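PDB 6W1W: motility-associated killing factor MakB from Vibrio cholerae serotype O1, which probably serves as one component of a three-part cytotoxin whose structure resembles alpha-pore-forming toxins. Local coordinates for residues A[45-50]-A[254-259]; A[140-145]-A[261-266]; A[148-153]-A[158-163]; A[167-172]-A[236-241]; A[199-204]-A[210-215]. One frame throughout, in Å; residues are numbered along the deposited sequence.

Contact 1 of 5, residues A[45-50]-A[254-259]; sequences PNWLVE and QAAAIT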
# COMPACT_ATOMS: atom_id res chain seq x y z
N PRO A 45 22.46 -24.15 -9.70
CA PRO A 45 22.18 -25.31 -8.84
C PRO A 45 20.69 -25.51 -8.61
O PRO A 45 19.86 -24.79 -9.17
CB PRO A 45 22.91 -24.96 -7.53
CG PRO A 45 22.83 -23.47 -7.49
CD PRO A 45 22.95 -23.00 -8.92
N ASN A 46 20.34 -26.49 -7.77
CA ASN A 46 18.94 -26.87 -7.61
C ASN A 46 18.13 -25.77 -6.93
O ASN A 46 17.06 -25.39 -7.42
CB ASN A 46 18.82 -28.18 -6.84
CG ASN A 46 17.37 -28.61 -6.64
OD1 ASN A 46 16.83 -28.49 -5.54
ND2 ASN A 46 16.74 -29.10 -7.70
N TRP A 47 18.62 -25.25 -5.80
CA TRP A 47 17.84 -24.28 -5.04
C TRP A 47 17.43 -23.09 -5.90
O TRP A 47 16.37 -22.50 -5.67
CB TRP A 47 18.62 -23.80 -3.81
CG TRP A 47 19.88 -23.02 -4.11
CD1 TRP A 47 21.15 -23.51 -4.19
CD2 TRP A 47 19.98 -21.61 -4.38
NE1 TRP A 47 22.03 -22.49 -4.48
CE2 TRP A 47 21.34 -21.32 -4.60
CE3 TRP A 47 19.04 -20.57 -4.45
CZ2 TRP A 47 21.79 -20.03 -4.89
CZ3 TRP A 47 19.49 -19.29 -4.74
CH2 TRP A 47 20.85 -19.03 -4.95
N LEU A 48 18.25 -22.73 -6.90
CA LEU A 48 17.97 -21.57 -7.73
C LEU A 48 16.87 -21.85 -8.74
O LEU A 48 15.98 -21.02 -8.94
CB LEU A 48 19.25 -21.12 -8.44
CG LEU A 48 19.14 -19.81 -9.22
CD1 LEU A 48 18.88 -18.66 -8.27
CD2 LEU A 48 20.40 -19.56 -10.04
N VAL A 49 16.93 -23.01 -9.41
CA VAL A 49 15.82 -23.43 -10.26
C VAL A 49 14.55 -23.54 -9.44
O VAL A 49 13.46 -23.19 -9.90
CB VAL A 49 16.16 -24.76 -10.97
CG1 VAL A 49 15.08 -25.11 -11.99
CG2 VAL A 49 17.52 -24.67 -11.65
N GLU A 50 14.68 -24.01 -8.20
CA GLU A 50 13.54 -24.04 -7.28
C GLU A 50 13.05 -22.64 -6.96
O GLU A 50 11.84 -22.40 -6.90
CB GLU A 50 13.94 -24.79 -6.01
CG GLU A 50 12.78 -25.19 -5.12
CD GLU A 50 13.21 -26.08 -3.98
OE1 GLU A 50 13.63 -27.23 -4.24
OE2 GLU A 50 13.15 -25.64 -2.81
N GLN A 254 27.06 -15.15 -4.00
CA GLN A 254 26.48 -13.86 -4.33
C GLN A 254 25.00 -13.99 -4.63
O GLN A 254 24.17 -13.24 -4.09
CB GLN A 254 27.22 -13.23 -5.51
CG GLN A 254 28.60 -12.68 -5.18
CD GLN A 254 29.35 -12.24 -6.42
OE1 GLN A 254 28.96 -11.30 -7.10
NE2 GLN A 254 30.44 -12.94 -6.72
N ALA A 255 24.64 -14.95 -5.50
CA ALA A 255 23.23 -15.18 -5.81
C ALA A 255 22.45 -15.59 -4.57
O ALA A 255 21.30 -15.19 -4.40
CB ALA A 255 23.10 -16.24 -6.90
N ALA A 256 23.07 -16.39 -3.70
CA ALA A 256 22.41 -16.78 -2.47
C ALA A 256 22.15 -15.56 -1.59
O ALA A 256 21.05 -15.39 -1.05
CB ALA A 256 23.24 -17.82 -1.72
N ALA A 257 23.15 -14.69 -1.46
CA ALA A 257 23.02 -13.52 -0.60
C ALA A 257 22.04 -12.51 -1.18
O ALA A 257 21.27 -11.88 -0.44
CB ALA A 257 24.39 -12.89 -0.37
N ILE A 258 22.05 -12.33 -2.51
CA ILE A 258 21.12 -11.40 -3.14
C ILE A 258 19.68 -11.81 -2.88
O ILE A 258 18.88 -11.03 -2.35
CB ILE A 258 21.41 -11.30 -4.65
CG1 ILE A 258 22.76 -10.62 -4.89
CG2 ILE A 258 20.27 -10.57 -5.37
CD1 ILE A 258 23.14 -10.48 -6.36
N THR A 259 19.33 -13.06 -3.24
CA THR A 259 17.94 -13.51 -3.18
C THR A 259 17.39 -13.48 -1.76
O THR A 259 16.22 -13.13 -1.54
CB THR A 259 17.81 -14.92 -3.76
OG1 THR A 259 18.72 -15.81 -3.09
CG2 THR A 259 18.13 -14.92 -5.25
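Thr259 OG1 meets the indole of Trp47 while folding back on its own helix. Thr259 OG1 lies 3.0 Å from Ala255 O and 3.1 Å from Ala256 O; its one proton could go to either, and which is not settled. The torsion sets this up: OG1 sits between the backbone N and the carbonyl carbon (chi1 55°). Trp47 CZ3 approaches obliquely, 3.9 Å from Thr259 OG1, as a van der Waals contact.

The benzo end of the indole makes most of the contact from 45-50. Its leading atom, Trp47 CH2, is 3.7 Å from Ala256 N. The carbonyl carbon of Ala255 lies at the ring edge, near its plane. Two methyl groups complete the seat. Ala255 CB is 4.1 Å from Trp47 CH2, and Ala256 CB is 4.1 Å from Trp47 CZ2. Because these side chains are small, the ring reaches the backbone of 254-259. Leu48 CB covers part of one indole face from within the same helix, 4.0 Å above the ring plane. No hydrogen bond crosses the contact.

The axes of the short helical segments 46-50 and 254-259 come no nearer than 11.4 Å, at 35° to each other. One large side chain therefore bridges a wide gap. Phe211 packs on both Leu48 and Ala255, and Glu252 flanks Trp47. The arrangement is a buried tryptophan packed between the start of helix 46-66 and helix 251-270, consistent with the long-helix architecture of an alpha-pore-forming toxin.

Contact 2 of 5, residues A[140-145]-A[261-266]; sequences ELLASS and AIIQTL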
# COMPACT_ATOMS: atom_id res chain seq x y z
N GLU A 140 7.23 -17.87 2.47
CA GLU A 140 7.89 -18.92 3.25
C GLU A 140 8.42 -20.03 2.36
O GLU A 140 9.40 -20.71 2.72
CB GLU A 140 6.91 -19.49 4.28
CG GLU A 140 7.53 -20.51 5.23
CD GLU A 140 6.50 -21.12 6.17
OE1 GLU A 140 5.37 -20.60 6.23
OE2 GLU A 140 6.83 -22.11 6.85
N LEU A 141 7.81 -20.24 1.19
CA LEU A 141 8.34 -21.21 0.25
C LEU A 141 9.67 -20.74 -0.33
O LEU A 141 10.62 -21.52 -0.43
CB LEU A 141 7.33 -21.47 -0.87
CG LEU A 141 6.04 -22.19 -0.47
CD1 LEU A 141 5.14 -22.33 -1.68
CD2 LEU A 141 6.34 -23.56 0.15
N LEU A 142 9.74 -19.47 -0.71
CA LEU A 142 11.00 -18.90 -1.17
C LEU A 142 12.03 -18.88 -0.05
O LEU A 142 13.19 -19.26 -0.24
CB LEU A 142 10.77 -17.50 -1.72
CG LEU A 142 10.23 -17.46 -3.15
CD1 LEU A 142 9.69 -16.08 -3.48
CD2 LEU A 142 11.33 -17.86 -4.12
N ALA A 143 11.61 -18.43 1.14
CA ALA A 143 12.51 -18.40 2.29
C ALA A 143 13.12 -19.77 2.56
O ALA A 143 14.33 -19.90 2.74
CB ALA A 143 11.76 -17.90 3.53
N SER A 144 12.27 -20.81 2.58
CA SER A 144 12.77 -22.16 2.78
C SER A 144 13.68 -22.59 1.63
O SER A 144 14.66 -23.32 1.83
CB SER A 144 11.59 -23.13 2.93
OG SER A 144 12.03 -24.46 3.13
N SER A 145 13.39 -22.12 0.41
CA SER A 145 14.12 -22.58 -0.77
C SER A 145 15.52 -21.98 -0.84
O SER A 145 16.48 -22.68 -1.18
CB SER A 145 13.32 -22.27 -2.03
OG SER A 145 13.84 -22.96 -3.15
N ALA A 261 18.02 -11.32 0.47
CA ALA A 261 17.66 -9.94 0.80
C ALA A 261 16.41 -9.48 0.06
O ALA A 261 15.62 -8.70 0.62
CB ALA A 261 18.83 -9.00 0.49
N ILE A 262 16.21 -9.93 -1.18
CA ILE A 262 14.97 -9.60 -1.89
C ILE A 262 13.77 -10.20 -1.17
O ILE A 262 12.73 -9.54 -1.01
CB ILE A 262 15.06 -10.08 -3.35
CG1 ILE A 262 16.39 -9.67 -3.96
CG2 ILE A 262 13.90 -9.51 -4.16
CD1 ILE A 262 16.61 -8.17 -3.97
N ILE A 263 13.88 -11.46 -0.73
CA ILE A 263 12.82 -12.05 0.07
C ILE A 263 12.65 -11.29 1.38
O ILE A 263 11.52 -10.98 1.80
CB ILE A 263 13.10 -13.55 0.32
CG1 ILE A 263 12.42 -14.41 -0.75
CG2 ILE A 263 12.63 -13.99 1.71
CD1 ILE A 263 13.06 -14.32 -2.12
N GLN A 264 13.76 -10.93 2.02
CA GLN A 264 13.71 -10.24 3.31
C GLN A 264 13.00 -8.90 3.20
O GLN A 264 12.35 -8.46 4.16
CB GLN A 264 15.12 -10.07 3.86
CG GLN A 264 15.17 -9.49 5.27
CD GLN A 264 14.31 -10.25 6.24
OE1 GLN A 264 13.29 -9.75 6.71
NE2 GLN A 264 14.72 -11.48 6.57
N THR A 265 13.09 -8.23 2.04
CA THR A 265 12.34 -6.99 1.87
C THR A 265 10.88 -7.26 1.54
O THR A 265 10.00 -6.50 1.96
CB THR A 265 12.99 -6.10 0.80
OG1 THR A 265 13.10 -6.82 -0.43
CG2 THR A 265 14.38 -5.61 1.24
N LEU A 266 10.61 -8.34 0.80
CA LEU A 266 9.24 -8.75 0.55
C LEU A 266 8.52 -9.08 1.85
O LEU A 266 7.36 -8.69 2.05
CB LEU A 266 9.21 -9.95 -0.39
CG LEU A 266 9.52 -9.71 -1.87
CD1 LEU A 266 9.49 -11.01 -2.66
CD2 LEU A 266 8.54 -8.71 -2.46
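Ile263 packs on Leu142 and Ala143, joining helix 251-270 to helix 100-151 within the long helical bundle of this toxin component. The two segments run in roughly opposite directions. Their nearest CA atoms, of Ala143 and Ile263, are 6.7 Å apart.

Along 261-266, Ala261 touches Ile167 of helix 157-176. Ile262 then reaches Leu212 and Phe214 of the beta hairpin. These two residues face other parts of the fold.

Ile263 carries the contact. Its CG1 lies 3.6 Å from Leu142 CB, and the end of the same branch, Ile263 CD1, lies 3.9 Å from Leu142 CB. Ile263 CD1 also meets a leucine methyl, Leu142 CD1, at 4.0 Å. The two side chains cross obliquely. Leu142 holds CG beside its backbone N, anti to the carbonyl carbon (chi1 -80°), and brings CD1 up to the isoleucine. The other branch, Ile263 CG2, is 4.4 Å from Ala143 CB, a looser contact nearer the surface. A bound ethanediol, probably from the crystallisation liquor, lies about 3 Å from the side chain of Ile263.

Further on, Thr265 turns its hydroxyl back onto the helix, and Thr265 OG1 donates to Ile262 O at 2.8 Å. Leu266 packs on Tyr29 and Thr32 of helix 9-35. Its backbone shares the threonine's acceptor: Leu266 N reaches Ile262 O at 3.0 Å, from the same face of the carbonyl plane as the hydroxyl.

Contact 3 of 5, residues A[148-153]-A[158-163]; sequences DGWNEL and QAMVRI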
# COMPACT_ATOMS: atom_id res chain seq x y z
N ASP A 148 18.01 -23.52 1.73
CA ASP A 148 18.75 -24.71 1.31
C ASP A 148 20.03 -24.34 0.58
O ASP A 148 21.07 -24.99 0.78
CB ASP A 148 17.87 -25.60 0.43
CG ASP A 148 16.73 -26.23 1.20
OD1 ASP A 148 16.96 -26.69 2.34
OD2 ASP A 148 15.59 -26.26 0.68
N GLY A 149 19.98 -23.31 -0.27
CA GLY A 149 21.19 -22.83 -0.90
C GLY A 149 22.19 -22.27 0.09
O GLY A 149 23.40 -22.37 -0.11
N TRP A 150 21.69 -21.69 1.19
CA TRP A 150 22.57 -21.14 2.22
C TRP A 150 23.39 -22.24 2.89
O TRP A 150 24.60 -22.11 3.06
CB TRP A 150 21.73 -20.39 3.25
CG TRP A 150 22.40 -19.17 3.78
CD1 TRP A 150 23.21 -19.09 4.87
CD2 TRP A 150 22.32 -17.84 3.24
NE1 TRP A 150 23.65 -17.79 5.05
CE2 TRP A 150 23.11 -17.01 4.06
CE3 TRP A 150 21.65 -17.28 2.15
CZ2 TRP A 150 23.26 -15.65 3.82
CZ3 TRP A 150 21.80 -15.93 1.92
CH2 TRP A 150 22.59 -15.12 2.75
N ASN A 151 22.73 -23.34 3.26
CA ASN A 151 23.39 -24.37 4.07
C ASN A 151 24.48 -25.10 3.30
O ASN A 151 25.47 -25.53 3.91
CB ASN A 151 22.35 -25.35 4.60
CG ASN A 151 21.48 -24.74 5.69
OD1 ASN A 151 21.60 -25.09 6.86
ND2 ASN A 151 20.61 -23.82 5.30
N GLU A 152 24.32 -25.26 1.99
CA GLU A 152 25.36 -25.90 1.18
C GLU A 152 26.44 -24.92 0.76
O GLU A 152 27.39 -25.32 0.07
CB GLU A 152 24.74 -26.58 -0.04
CG GLU A 152 24.21 -25.64 -1.12
CD GLU A 152 23.67 -26.41 -2.32
OE1 GLU A 152 22.89 -27.36 -2.10
OE2 GLU A 152 24.05 -26.08 -3.46
N LEU A 153 26.33 -23.66 1.17
CA LEU A 153 27.35 -22.64 0.95
C LEU A 153 27.79 -22.02 2.27
O LEU A 153 28.07 -20.82 2.36
CB LEU A 153 26.84 -21.55 0.00
CG LEU A 153 26.58 -21.93 -1.46
CD1 LEU A 153 25.85 -20.80 -2.17
CD2 LEU A 153 27.89 -22.24 -2.16
N GLN A 158 29.67 -15.56 6.57
CA GLN A 158 30.00 -14.19 6.94
C GLN A 158 30.05 -13.29 5.70
O GLN A 158 29.49 -12.19 5.71
CB GLN A 158 31.33 -14.15 7.69
CG GLN A 158 31.34 -14.99 8.95
CD GLN A 158 32.58 -14.76 9.80
OE1 GLN A 158 33.35 -13.83 9.56
NE2 GLN A 158 32.78 -15.61 10.80
N ALA A 159 30.70 -13.76 4.63
CA ALA A 159 30.71 -13.00 3.38
C ALA A 159 29.31 -12.78 2.83
O ALA A 159 29.04 -11.76 2.19
CB ALA A 159 31.58 -13.73 2.35
N MET A 160 28.39 -13.72 3.08
CA MET A 160 27.05 -13.61 2.51
C MET A 160 26.13 -12.74 3.37
O MET A 160 25.26 -12.05 2.83
CB MET A 160 26.43 -14.99 2.31
CG MET A 160 26.98 -15.74 1.12
SD MET A 160 26.13 -17.30 0.85
CE MET A 160 26.31 -18.08 2.45
N VAL A 161 26.30 -12.77 4.69
CA VAL A 161 25.48 -11.91 5.55
C VAL A 161 25.74 -10.44 5.22
O VAL A 161 24.81 -9.62 5.20
CB VAL A 161 25.75 -12.21 7.03
CG1 VAL A 161 24.94 -11.27 7.92
CG2 VAL A 161 25.42 -13.65 7.35
N ARG A 162 27.00 -10.09 4.93
CA ARG A 162 27.32 -8.71 4.60
C ARG A 162 26.67 -8.28 3.29
O ARG A 162 26.16 -7.16 3.18
CB ARG A 162 28.83 -8.52 4.53
CG ARG A 162 29.56 -8.90 5.81
CD ARG A 162 31.03 -8.53 5.75
NE ARG A 162 31.81 -9.32 6.71
CZ ARG A 162 32.65 -10.29 6.36
NH1 ARG A 162 32.83 -10.59 5.08
NH2 ARG A 162 33.31 -10.97 7.30
N ILE A 163 26.68 -9.16 2.29
CA ILE A 163 26.08 -8.81 1.01
C ILE A 163 24.57 -8.66 1.14
O ILE A 163 23.97 -7.75 0.55
CB ILE A 163 26.45 -9.85 -0.06
CG1 ILE A 163 27.96 -9.84 -0.30
CG2 ILE A 163 25.71 -9.57 -1.36
CD1 ILE A 163 28.41 -10.83 -1.34
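A Met-aromatic contact between Met160 and Trp150 spans the helix-loop-helix turn that joins helix 100-151 to helix 157-176. The methionine lies over one face of the indole. Met160 SD is 4.3 Å from the centroid of the six-membered ring of Trp150, only 6° off the ring normal. The methyl continues over the neighbouring ring. Met160 CE stands 3.8 Å from the centroid of the five-membered ring of Trp150, 15° off the normal, in a CH-pi contact.

The methionine and the indole run past one another head to tail. SD and CE thus each sit over one of the two fused rings. The chain is extended at chi2 and bends at chi3 (-54°), which carries CE across the ring. At the root of the methionine, Met160 CB is 3.6 Å from Trp150 CZ2. Beyond it, Val161 N comes to the ring edge near its plane, 4.3 Å from Trp150 CZ2.

Helix 251-270 lies against the same cluster. Ala253 and Ala256 touch Met160, and Lys260 makes a cation-pi interaction with Trp150. The indole thus meets both a thioether and a lysine near the end of the long helix.

Leu153, in the loop just after that helix, has its CB directed toward 158-163. Leu153 CB packs against the methyl, Met160 CE, at 4.3 Å.

Contact 4 of 5, residues A[167-172]-A[236-241]; sequences IGSLSQ and QQDLDK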
# COMPACT_ATOMS: atom_id res chain seq x y z
N ILE A 167 22.49 -4.97 0.63
CA ILE A 167 21.36 -4.85 -0.28
C ILE A 167 20.14 -4.35 0.47
O ILE A 167 19.35 -3.54 -0.04
CB ILE A 167 21.10 -6.20 -0.98
CG1 ILE A 167 22.26 -6.54 -1.92
CG2 ILE A 167 19.79 -6.17 -1.73
CD1 ILE A 167 22.28 -7.98 -2.37
N GLY A 168 19.96 -4.81 1.71
CA GLY A 168 18.87 -4.31 2.53
C GLY A 168 19.10 -2.91 3.04
O GLY A 168 18.14 -2.15 3.24
N SER A 169 20.36 -2.53 3.26
CA SER A 169 20.65 -1.15 3.62
C SER A 169 20.48 -0.23 2.42
O SER A 169 19.89 0.86 2.54
CB SER A 169 22.07 -1.05 4.18
OG SER A 169 22.25 0.17 4.89
N LEU A 170 20.96 -0.65 1.24
CA LEU A 170 20.74 0.12 0.02
C LEU A 170 19.26 0.34 -0.25
O LEU A 170 18.85 1.44 -0.62
CB LEU A 170 21.41 -0.59 -1.16
CG LEU A 170 21.07 -0.14 -2.59
CD1 LEU A 170 21.32 1.34 -2.78
CD2 LEU A 170 21.86 -0.96 -3.61
N SER A 171 18.44 -0.70 -0.07
CA SER A 171 17.01 -0.55 -0.36
C SER A 171 16.34 0.38 0.65
O SER A 171 15.44 1.15 0.29
CB SER A 171 16.33 -1.92 -0.39
OG SER A 171 14.97 -1.81 -0.80
N GLN A 172 16.78 0.35 1.91
CA GLN A 172 16.16 1.18 2.94
C GLN A 172 16.57 2.65 2.85
O GLN A 172 15.80 3.52 3.27
CB GLN A 172 16.48 0.64 4.33
CG GLN A 172 15.71 1.34 5.44
CD GLN A 172 16.03 0.80 6.81
OE1 GLN A 172 16.27 1.55 7.75
NE2 GLN A 172 16.04 -0.53 6.93
N GLN A 236 24.86 6.35 -2.46
CA GLN A 236 26.15 6.11 -3.09
C GLN A 236 27.15 5.43 -2.17
O GLN A 236 28.08 4.79 -2.65
CB GLN A 236 26.72 7.43 -3.62
CG GLN A 236 26.31 7.76 -5.04
CD GLN A 236 26.92 6.80 -6.06
OE1 GLN A 236 27.79 5.99 -5.73
NE2 GLN A 236 26.46 6.89 -7.30
N GLN A 237 26.96 5.55 -0.85
CA GLN A 237 27.84 4.85 0.09
C GLN A 237 27.45 3.39 0.24
O GLN A 237 28.32 2.54 0.49
CB GLN A 237 27.82 5.54 1.45
CG GLN A 237 28.43 6.94 1.45
CD GLN A 237 28.25 7.66 2.77
OE1 GLN A 237 28.06 7.04 3.82
NE2 GLN A 237 28.29 8.99 2.73
N ASP A 238 26.16 3.08 0.12
CA ASP A 238 25.71 1.69 0.10
C ASP A 238 26.02 1.03 -1.24
O ASP A 238 26.40 -0.14 -1.29
CB ASP A 238 24.21 1.60 0.40
CG ASP A 238 23.88 2.02 1.82
OD1 ASP A 238 24.78 1.93 2.69
OD2 ASP A 238 22.73 2.44 2.08
N LEU A 239 25.87 1.78 -2.34
CA LEU A 239 26.22 1.25 -3.66
C LEU A 239 27.69 0.88 -3.74
O LEU A 239 28.05 -0.17 -4.29
CB LEU A 239 25.87 2.27 -4.74
CG LEU A 239 24.46 2.20 -5.34
CD1 LEU A 239 24.08 3.54 -5.98
CD2 LEU A 239 24.39 1.08 -6.36
N ASP A 240 28.58 1.73 -3.22
CA ASP A 240 30.01 1.46 -3.31
C ASP A 240 30.42 0.34 -2.37
O ASP A 240 31.25 -0.50 -2.72
CB ASP A 240 30.81 2.73 -3.03
CG ASP A 240 30.91 3.64 -4.23
OD1 ASP A 240 30.35 3.30 -5.30
OD2 ASP A 240 31.55 4.71 -4.11
N LYS A 241 29.84 0.31 -1.16
CA LYS A 241 30.15 -0.75 -0.21
C LYS A 241 29.77 -2.11 -0.77
O LYS A 241 30.48 -3.11 -0.54
CB LYS A 241 29.42 -0.48 1.11
CG LYS A 241 29.96 -1.23 2.32
CD LYS A 241 29.12 -0.91 3.55
CE LYS A 241 29.93 -1.00 4.83
NZ LYS A 241 30.89 0.13 5.00
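The helical segments 167-172 and 236-241 run nearly antiparallel, at 159°, the segment axes approaching to 8.9 Å. The backbones come nearest at Leu170 and Asp238, whose CA atoms are 5.2 Å apart.

Asp238 stands at the centre. Its CB packs on the leucine, with Asp238 CB 3.9 Å from Leu170 CB. Its carboxylate turns to the serine that precedes this leucine. Asp238 OD2 is 3.6 Å from Ser169 OG and 3.3 Å from Ser169 O. The second pair consists of two acceptors, so it is no hydrogen bond. Asp238 OD2 accepts a weak hydrogen bond from Ser173. Asp238 OD1 lies near the carboxylate of Glu166, a like charge that might favour a proton on one of the two acids.

Beside this polar patch the contact is apolar. Leu170 places CG anti to the backbone N (chi1 167°) and crosses the other leucine at a slant, with Leu170 CD1 4.1 Å from Leu239 CG. Thr347 touches both leucines. The result is an antiparallel helix pair, polar along one side and leucine-lined along the other, that sets helix 233-245 against helix 157-176 beside the beta sheet.

Contact 5 of 5, residues A[199-204]-A[210-215]; sequences ISYGVV and PFLSFA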
# COMPACT_ATOMS: atom_id res chain seq x y z
N ILE A 199 15.88 -1.53 -9.18
CA ILE A 199 17.23 -1.85 -8.72
C ILE A 199 17.62 -3.18 -9.35
O ILE A 199 16.93 -4.19 -9.15
CB ILE A 199 17.32 -1.93 -7.19
CG1 ILE A 199 16.67 -0.70 -6.54
CG2 ILE A 199 18.76 -2.07 -6.74
CD1 ILE A 199 16.64 -0.79 -5.03
N SER A 200 18.73 -3.20 -10.08
CA SER A 200 19.13 -4.37 -10.85
C SER A 200 20.45 -4.90 -10.32
O SER A 200 21.50 -4.28 -10.52
CB SER A 200 19.23 -4.05 -12.35
OG SER A 200 20.56 -3.79 -12.73
N TYR A 201 20.40 -6.05 -9.67
CA TYR A 201 21.58 -6.69 -9.11
C TYR A 201 22.18 -7.64 -10.14
O TYR A 201 21.57 -7.94 -11.18
CB TYR A 201 21.23 -7.44 -7.82
CG TYR A 201 20.52 -6.58 -6.80
CD1 TYR A 201 19.14 -6.40 -6.84
CD2 TYR A 201 21.23 -5.93 -5.80
CE1 TYR A 201 18.48 -5.60 -5.91
CE2 TYR A 201 20.59 -5.13 -4.87
CZ TYR A 201 19.22 -4.97 -4.93
OH TYR A 201 18.59 -4.17 -3.99
N GLY A 202 23.39 -8.11 -9.84
CA GLY A 202 24.11 -9.01 -10.72
C GLY A 202 25.20 -9.72 -9.95
O GLY A 202 25.52 -9.36 -8.81
N VAL A 203 25.78 -10.73 -10.58
CA VAL A 203 26.84 -11.55 -9.98
C VAL A 203 28.08 -11.43 -10.86
O VAL A 203 27.99 -11.60 -12.08
CB VAL A 203 26.39 -13.01 -9.82
CG1 VAL A 203 25.63 -13.48 -11.05
CG2 VAL A 203 27.59 -13.91 -9.55
N VAL A 204 29.22 -11.17 -10.23
CA VAL A 204 30.44 -10.80 -10.95
C VAL A 204 31.49 -11.90 -10.82
O VAL A 204 31.44 -12.74 -9.92
CB VAL A 204 31.01 -9.46 -10.45
CG1 VAL A 204 29.95 -8.37 -10.50
CG2 VAL A 204 31.59 -9.60 -9.04
N PRO A 210 24.23 -9.95 -15.55
CA PRO A 210 22.95 -9.60 -14.91
C PRO A 210 22.28 -10.83 -14.31
O PRO A 210 22.54 -11.97 -14.70
CB PRO A 210 22.11 -9.01 -16.05
CG PRO A 210 22.71 -9.56 -17.29
CD PRO A 210 24.19 -9.70 -17.01
N PHE A 211 21.39 -10.58 -13.35
CA PHE A 211 20.83 -11.67 -12.56
C PHE A 211 19.41 -11.36 -12.10
O PHE A 211 18.44 -11.83 -12.69
CB PHE A 211 21.75 -11.96 -11.37
CG PHE A 211 21.24 -13.01 -10.44
CD1 PHE A 211 20.71 -12.66 -9.21
CD2 PHE A 211 21.31 -14.35 -10.77
CE1 PHE A 211 20.24 -13.62 -8.34
CE2 PHE A 211 20.85 -15.32 -9.90
CZ PHE A 211 20.32 -14.95 -8.68
N LEU A 212 19.29 -10.56 -11.04
CA LEU A 212 18.00 -10.24 -10.44
C LEU A 212 17.72 -8.75 -10.64
O LEU A 212 18.65 -7.94 -10.71
CB LEU A 212 17.99 -10.58 -8.94
CG LEU A 212 16.70 -10.60 -8.13
CD1 LEU A 212 16.88 -11.54 -6.95
CD2 LEU A 212 16.27 -9.22 -7.64
N SER A 213 16.44 -8.41 -10.71
CA SER A 213 16.05 -7.01 -10.89
C SER A 213 14.59 -6.86 -10.47
O SER A 213 13.70 -7.29 -11.20
CB SER A 213 16.25 -6.56 -12.33
OG SER A 213 15.02 -6.52 -13.04
N PHE A 214 14.35 -6.26 -9.31
CA PHE A 214 13.00 -5.97 -8.85
C PHE A 214 12.82 -4.47 -8.70
O PHE A 214 13.78 -3.72 -8.51
CB PHE A 214 12.68 -6.70 -7.54
CG PHE A 214 13.16 -5.99 -6.30
CD1 PHE A 214 14.50 -5.80 -6.07
CD2 PHE A 214 12.25 -5.55 -5.35
CE1 PHE A 214 14.95 -5.16 -4.93
CE2 PHE A 214 12.69 -4.91 -4.20
CZ PHE A 214 14.04 -4.71 -4.00
N ALA A 215 11.56 -4.03 -8.79
CA ALA A 215 11.22 -2.62 -8.86
C ALA A 215 10.24 -2.25 -7.75
O ALA A 215 9.67 -3.11 -7.08
CB ALA A 215 10.63 -2.26 -10.22
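Tyr201 and Phe214 meet on the tightly packed face of the beta hairpin formed by strands 193-203 and 209-220, which may correspond to the beta-tongue of ClyA-like toxins. Each ring presents its edge to the other, and Tyr201 CE1 is 3.7 Å from Phe214 CE1. Phe214 CG lies between the backbone N and the carbonyl carbon (chi1 83°), which swings the ring back toward Tyr201. Leu212 lies alongside the tyrosine, pointing the same way, with Leu212 CD2 4.1 Å from Tyr201 CD1. Helix 251-270 packs on this face, and Ile167 of helix 157-176 touches Tyr201.

The face with Ser200 and Ser213 is more open to solvent, with small side chains. The two serines form a non-hydrogen-bonded pair, with Ser200 CB 3.9 Å from Ser213 CB. Pro210, near the turn, is exposed.

The backbone bonding is uneven. Ile199 N donates to Phe214 O at 3.1 Å, with an angle of 159° at the hydrogen. The return bond from Phe214 N to Ile199 O is weak. So are those from Tyr201 N to Leu212 O and from Phe211 N to Tyr201 O. A beta bulge shifts the register by one residue between Ser200 and Gly202. Past it, Phe211 CB rests 3.8 Å from Gly202 CA.

With several of the cross-strand bonds weak, the aromatic and aliphatic packing against the helices probably contributes much of the hairpin's hold.

Overall arrangement
Helix 251-270 lies among all five contacts; contacts 1 and 2 are built on it. Their centres are 11 Å apart, and Glu50 OE2 of contact 1 meets Ser145 OG of contact 2 at 2.8 Å, a probable hydrogen bond. Contact 3 lies about 10 Å from contact 1, centre to centre, and Trp150 packs against Ala256 and Ala257. The hairpin of contact 5 reaches the same helix: Val204 N probably bonds to Gln254 OE1, and Ile258 CD1 packs on Gly202 O. Ile167 ties contact 4 to Ile258 and Tyr201. Contacts 3 and 5 do not touch; their nearest atoms are about 7 Å apart. Another ethanediol site lies about 4 Å from the side chain of Ile199.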